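Local coordinates for cytochrome C-type biogenesis protein ccmF (PDB 6ZMQ) that binds heme b in the membrane and probably serves as the heme lyase of cytochrome c maturation, at residues H510-L515 and G635-G640. Numbering follows the deposited sequence.
Sequences HFAVAL and GLMALG. With HEM (protoporphyrin IX containing Fe), chain B.
Leu636 meets helix 501-525 at two points. Its CB lies 3.8 Å from Ala512 CB, and its branch tip CD1 reaches Leu515 CD2 at 4.0 Å. CG of Leu515 stands anti to its backbone N (chi1 -170°), the placement from which CD2 reaches Leu636 CD1, and the two leucine side chains cross at about a right angle, touching through one methyl each. One residue on, Met637 is level with Ala512, their CA atoms 5.6 Å apart, and Ala512 CB sits between Leu636 CB and Met637 CG, 3.7 Å from the latter. From there the thioether chain, extended at chi2 (180°) and bent at chi3, carries Met637 CE past the Ala512 carbonyl to Val513 CG2, a looser contact of 4.2 Å. The short axes approach to 8.4 Å at 169°, an almost antiparallel pairing of two predicted transmembrane helices, with the small Ala512 turned toward 635-640.

Val513 also faces the porphyrin, its CG2 near the vinyl carbon CBC. On the same helix, but turned from 635-640, His510 binds the heme iron through NE2 at 2.2 Å; His276 supplies the other axial nitrogen. Ser506 and Arg224 hydrogen-bond to the heme, and Met420 of helix 402-422 touches both His510 and Val513.

The contacts between side chains across the two segments are all apolar, and Ala512 CB also lies against the Met637 backbone N; burial and dispersion, rather than directed bonds, join the segments. At this level Met637 is a second-shell residue, packing on the pocket-lining Val513.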
ATOM      1  N   HIS A 510     -14.199   3.385  -9.662  1.00 42.39           N
ATOM      2  CA  HIS A 510     -13.966   4.749 -10.177  1.00 41.35           C
ATOM      3  C   HIS A 510     -14.713   5.752  -9.308  1.00 55.00           C
ATOM      4  O   HIS A 510     -14.090   6.790  -8.943  1.00 63.73           O
ATOM      5  CB  HIS A 510     -14.291   4.867 -11.663  1.00 38.86           C
ATOM      6  CG  HIS A 510     -13.282   4.253 -12.566  1.00 48.07           C
ATOM      7  ND1 HIS A 510     -13.661   3.584 -13.683  1.00 53.50           N
ATOM      8  CD2 HIS A 510     -11.964   4.040 -12.425  1.00 52.32           C
ATOM      9  CE1 HIS A 510     -12.611   3.063 -14.254  1.00 55.09           C
ATOM     10  NE2 HIS A 510     -11.533   3.341 -13.510  1.00 53.27           N
ATOM     11  N   PHE A 511     -15.959   5.404  -8.963  1.00 56.42           N
ATOM     12  CA  PHE A 511     -16.846   6.246  -8.135  1.00 47.04           C
ATOM     13  C   PHE A 511     -16.252   6.405  -6.756  1.00 42.18           C
ATOM     14  O   PHE A 511     -16.392   7.435  -6.181  1.00 34.94           O
ATOM     15  CB  PHE A 511     -18.161   5.520  -7.951  1.00 43.03           C
ATOM     16  CG  PHE A 511     -19.189   6.240  -7.138  1.00 39.61           C
ATOM     17  CD1 PHE A 511     -19.104   7.585  -6.918  1.00 46.72           C
ATOM     18  CD2 PHE A 511     -20.268   5.569  -6.647  1.00 44.74           C
ATOM     19  CE1 PHE A 511     -20.078   8.252  -6.207  1.00 58.40           C
ATOM     20  CE2 PHE A 511     -21.252   6.228  -5.941  1.00 58.82           C
ATOM     21  CZ  PHE A 511     -21.154   7.575  -5.720  1.00 63.91           C
ATOM     22  N   ALA A 512     -15.675   5.345  -6.233  1.00 47.99           N
ATOM     23  CA  ALA A 512     -15.026   5.385  -4.914  1.00 45.09           C
ATOM     24  C   ALA A 512     -13.862   6.354  -4.958  1.00 46.02           C
ATOM     25  O   ALA A 512     -13.696   7.039  -4.000  1.00 54.41           O
ATOM     26  CB  ALA A 512     -14.552   4.010  -4.548  1.00 40.31           C
ATOM     27  N   VAL A 513     -13.048   6.369  -6.004  1.00 33.40           N
ATOM     28  CA  VAL A 513     -12.004   7.425  -5.988  1.00 38.75           C
ATOM     29  C   VAL A 513     -12.659   8.787  -6.089  1.00 51.59           C
ATOM     30  O   VAL A 513     -12.119   9.676  -5.507  1.00 72.37           O
ATOM     31  CB  VAL A 513     -10.926   7.301  -7.063  1.00 45.53           C
ATOM     32  CG1 VAL A 513     -10.436   8.658  -7.492  1.00 49.29           C
ATOM     33  CG2 VAL A 513      -9.764   6.523  -6.533  1.00 50.28           C
ATOM     34  N   ALA A 514     -13.695   8.943  -6.903  1.00 47.53           N
ATOM     35  CA  ALA A 514     -14.382  10.234  -7.103  1.00 32.99           C
ATOM     36  C   ALA A 514     -14.796  10.861  -5.776  1.00 52.09           C
ATOM     37  O   ALA A 514     -14.653  12.073  -5.633  1.00 51.58           O
ATOM     38  CB  ALA A 514     -15.575   9.980  -7.959  1.00 23.63           C
ATOM     39  N   LEU A 515     -15.371  10.046  -4.890  1.00 65.33           N
ATOM     40  CA  LEU A 515     -15.816  10.380  -3.553  1.00 49.36           C
ATOM     41  C   LEU A 515     -14.649  10.746  -2.642  1.00 47.72           C
ATOM     42  O   LEU A 515     -14.776  11.678  -1.835  1.00 47.55           O
ATOM     43  CB  LEU A 515     -16.573   9.169  -2.993  1.00 30.97           C
ATOM     44  CG  LEU A 515     -17.414   9.091  -1.712  1.00 25.98           C
ATOM     45  CD1 LEU A 515     -18.198  10.365  -1.423  1.00 24.60           C
ATOM     46  CD2 LEU A 515     -18.335   7.877  -1.796  1.00 25.46           C
ATOM     47  N   GLY A 635     -14.061   1.603   1.681  1.00 43.12           N
ATOM     48  CA  GLY A 635     -14.891   0.405   1.658  1.00 54.44           C
ATOM     49  C   GLY A 635     -15.491   0.100   0.295  1.00 60.98           C
ATOM     50  O   GLY A 635     -15.620  -1.068  -0.085  1.00 67.40           O
ATOM     51  N   LEU A 636     -15.882   1.143  -0.453  1.00 64.85           N
ATOM     52  CA  LEU A 636     -16.443   0.928  -1.787  1.00 51.22           C
ATOM     53  C   LEU A 636     -15.380   0.416  -2.759  1.00 54.81           C
ATOM     54  O   LEU A 636     -15.666  -0.437  -3.607  1.00 65.53           O
ATOM     55  CB  LEU A 636     -17.083   2.217  -2.303  1.00 33.07           C
ATOM     56  CG  LEU A 636     -18.496   2.510  -1.775  1.00 33.85           C
ATOM     57  CD1 LEU A 636     -18.901   3.948  -2.076  1.00 29.78           C
ATOM     58  CD2 LEU A 636     -19.527   1.545  -2.344  1.00 43.42           C
ATOM     59  N   MET A 637     -14.141   0.897  -2.613  1.00 46.55           N
ATOM     60  CA  MET A 637     -13.011   0.376  -3.382  1.00 38.10           C
ATOM     61  C   MET A 637     -12.726  -1.087  -3.051  1.00 32.30           C
ATOM     62  O   MET A 637     -12.387  -1.875  -3.945  1.00 32.63           O
ATOM     63  CB  MET A 637     -11.772   1.220  -3.101  1.00 40.89           C
ATOM     64  CG  MET A 637     -11.363   2.151  -4.205  1.00 39.88           C
ATOM     65  SD  MET A 637      -9.909   3.049  -3.671  1.00 49.89           S
ATOM     66  CE  MET A 637     -10.684   4.495  -2.998  1.00 28.17           C
ATOM     67  N   ALA A 638     -12.841  -1.455  -1.769  1.00 36.04           N
ATOM     68  CA  ALA A 638     -12.604  -2.840  -1.359  1.00 44.80           C
ATOM     69  C   ALA A 638     -13.663  -3.775  -1.940  1.00 52.91           C
ATOM     70  O   ALA A 638     -13.334  -4.747  -2.637  1.00 57.10           O
ATOM     71  CB  ALA A 638     -12.557  -2.930   0.169  1.00 51.07           C
ATOM     72  N   LEU A 639     -14.943  -3.437  -1.745  1.00 55.85           N
ATOM     73  CA  LEU A 639     -16.052  -4.205  -2.308  1.00 52.91           C
ATOM     74  C   LEU A 639     -16.279  -3.982  -3.806  1.00 52.75           C
ATOM     75  O   LEU A 639     -17.285  -4.472  -4.333  1.00 74.12           O
ATOM     76  CB  LEU A 639     -17.339  -3.913  -1.525  1.00 50.76           C
ATOM     77  CG  LEU A 639     -17.533  -4.577  -0.150  1.00 50.94           C
ATOM     78  CD1 LEU A 639     -17.157  -3.722   1.051  1.00 57.06           C
ATOM     79  CD2 LEU A 639     -18.992  -4.977  -0.036  1.00 51.71           C
ATOM     80  N   GLY A 640     -15.429  -3.214  -4.492  1.00 37.04           N
ATOM     81  CA  GLY A 640     -15.390  -3.234  -5.947  1.00 40.20           C
ATOM     82  C   GLY A 640     -14.275  -4.046  -6.587  1.00 47.89           C
ATOM     83  O   GLY A 640     -14.504  -4.792  -7.554  1.00 56.85           O
TER
HETATM   84  CHA HEM B 701     -10.281  -0.083 -14.925  1.00 41.84           C
HETATM   85  CHB HEM B 701      -9.966   4.328 -17.035  1.00 49.80           C
HETATM   86  CHC HEM B 701      -7.966   6.135 -12.926  1.00 46.41           C
HETATM   87  CHD HEM B 701      -8.761   1.833 -10.769  1.00 48.24           C
HETATM   88  C1A HEM B 701     -10.342   0.978 -15.814  1.00 51.28           C
HETATM   89  C2A HEM B 701     -10.803   0.841 -17.153  1.00 53.30           C
HETATM   90  C3A HEM B 701     -10.715   2.066 -17.747  1.00 47.51           C
HETATM   91  C4A HEM B 701     -10.202   2.977 -16.805  1.00 50.50           C
HETATM   92  CMA HEM B 701     -11.093   2.406 -19.160  1.00 41.61           C
HETATM   93  CAA HEM B 701     -11.310  -0.429 -17.816  1.00 48.22           C
HETATM   94  CBA HEM B 701     -12.764  -0.743 -17.415  1.00 48.79           C
HETATM   95  CGA HEM B 701     -13.711   0.330 -17.893  1.00 68.38           C
HETATM   96  O1A HEM B 701     -14.377   0.986 -17.060  1.00 78.58           O
HETATM   97  O2A HEM B 701     -13.825   0.558 -19.119  1.00 74.03           O
HETATM   98  C1B HEM B 701      -9.367   5.168 -16.074  1.00 37.54           C
HETATM   99  C2B HEM B 701      -8.929   6.483 -16.360  1.00 38.85           C
HETATM  100  C3B HEM B 701      -8.370   6.999 -15.231  1.00 42.30           C
HETATM  101  C4B HEM B 701      -8.444   5.946 -14.219  1.00 36.59           C
HETATM  102  CMB HEM B 701      -9.064   7.199 -17.666  1.00 38.20           C
HETATM  103  CAB HEM B 701      -7.775   8.326 -15.037  1.00 56.09           C
HETATM  104  CBB HEM B 701      -6.292   8.363 -15.171  1.00 57.44           C
HETATM  105  C1C HEM B 701      -8.088   5.147 -11.973  1.00 32.81           C
HETATM  106  C2C HEM B 701      -7.895   5.325 -10.603  1.00 22.09           C
HETATM  107  C3C HEM B 701      -8.127   4.102 -10.022  1.00 20.59           C
HETATM  108  C4C HEM B 701      -8.472   3.168 -11.027  1.00 30.76           C
HETATM  109  CMC HEM B 701      -7.500   6.579  -9.866  1.00 20.80           C
HETATM  110  CAC HEM B 701      -8.024   3.822  -8.600  1.00 20.41           C
HETATM  111  CBC HEM B 701      -9.247   3.806  -7.765  1.00 27.00           C
HETATM  112  C1D HEM B 701      -9.190   0.897 -11.723  1.00 45.53           C
HETATM  113  C2D HEM B 701      -9.382  -0.536 -11.476  1.00 45.29           C
HETATM  114  C3D HEM B 701      -9.810  -1.088 -12.635  1.00 46.44           C
HETATM  115  C4D HEM B 701      -9.885   0.038 -13.594  1.00 40.51           C
HETATM  116  CMD HEM B 701      -9.144  -1.257 -10.177  1.00 40.02           C
HETATM  117  CAD HEM B 701     -10.146  -2.548 -12.891  1.00 47.46           C
HETATM  118  CBD HEM B 701      -9.010  -3.185 -13.701  1.00 52.06           C
HETATM  119  CGD HEM B 701      -9.145  -4.676 -13.912  1.00 47.94           C
HETATM  120  O1D HEM B 701      -9.494  -5.144 -15.020  1.00 41.28           O
HETATM  121  O2D HEM B 701      -8.884  -5.456 -12.979  1.00 49.50           O
HETATM  122  NA  HEM B 701      -9.964   2.296 -15.641  1.00 63.47           N
HETATM  123  NB  HEM B 701      -9.040   4.890 -14.795  1.00 39.48           N
HETATM  124  NC  HEM B 701      -8.468   3.854 -12.210  1.00 40.47           N
HETATM  125  ND  HEM B 701      -9.508   1.160 -12.975  1.00 57.77           N
HETATM  126 FE   HEM B 701      -9.394   3.062 -13.858  1.00 52.30          FE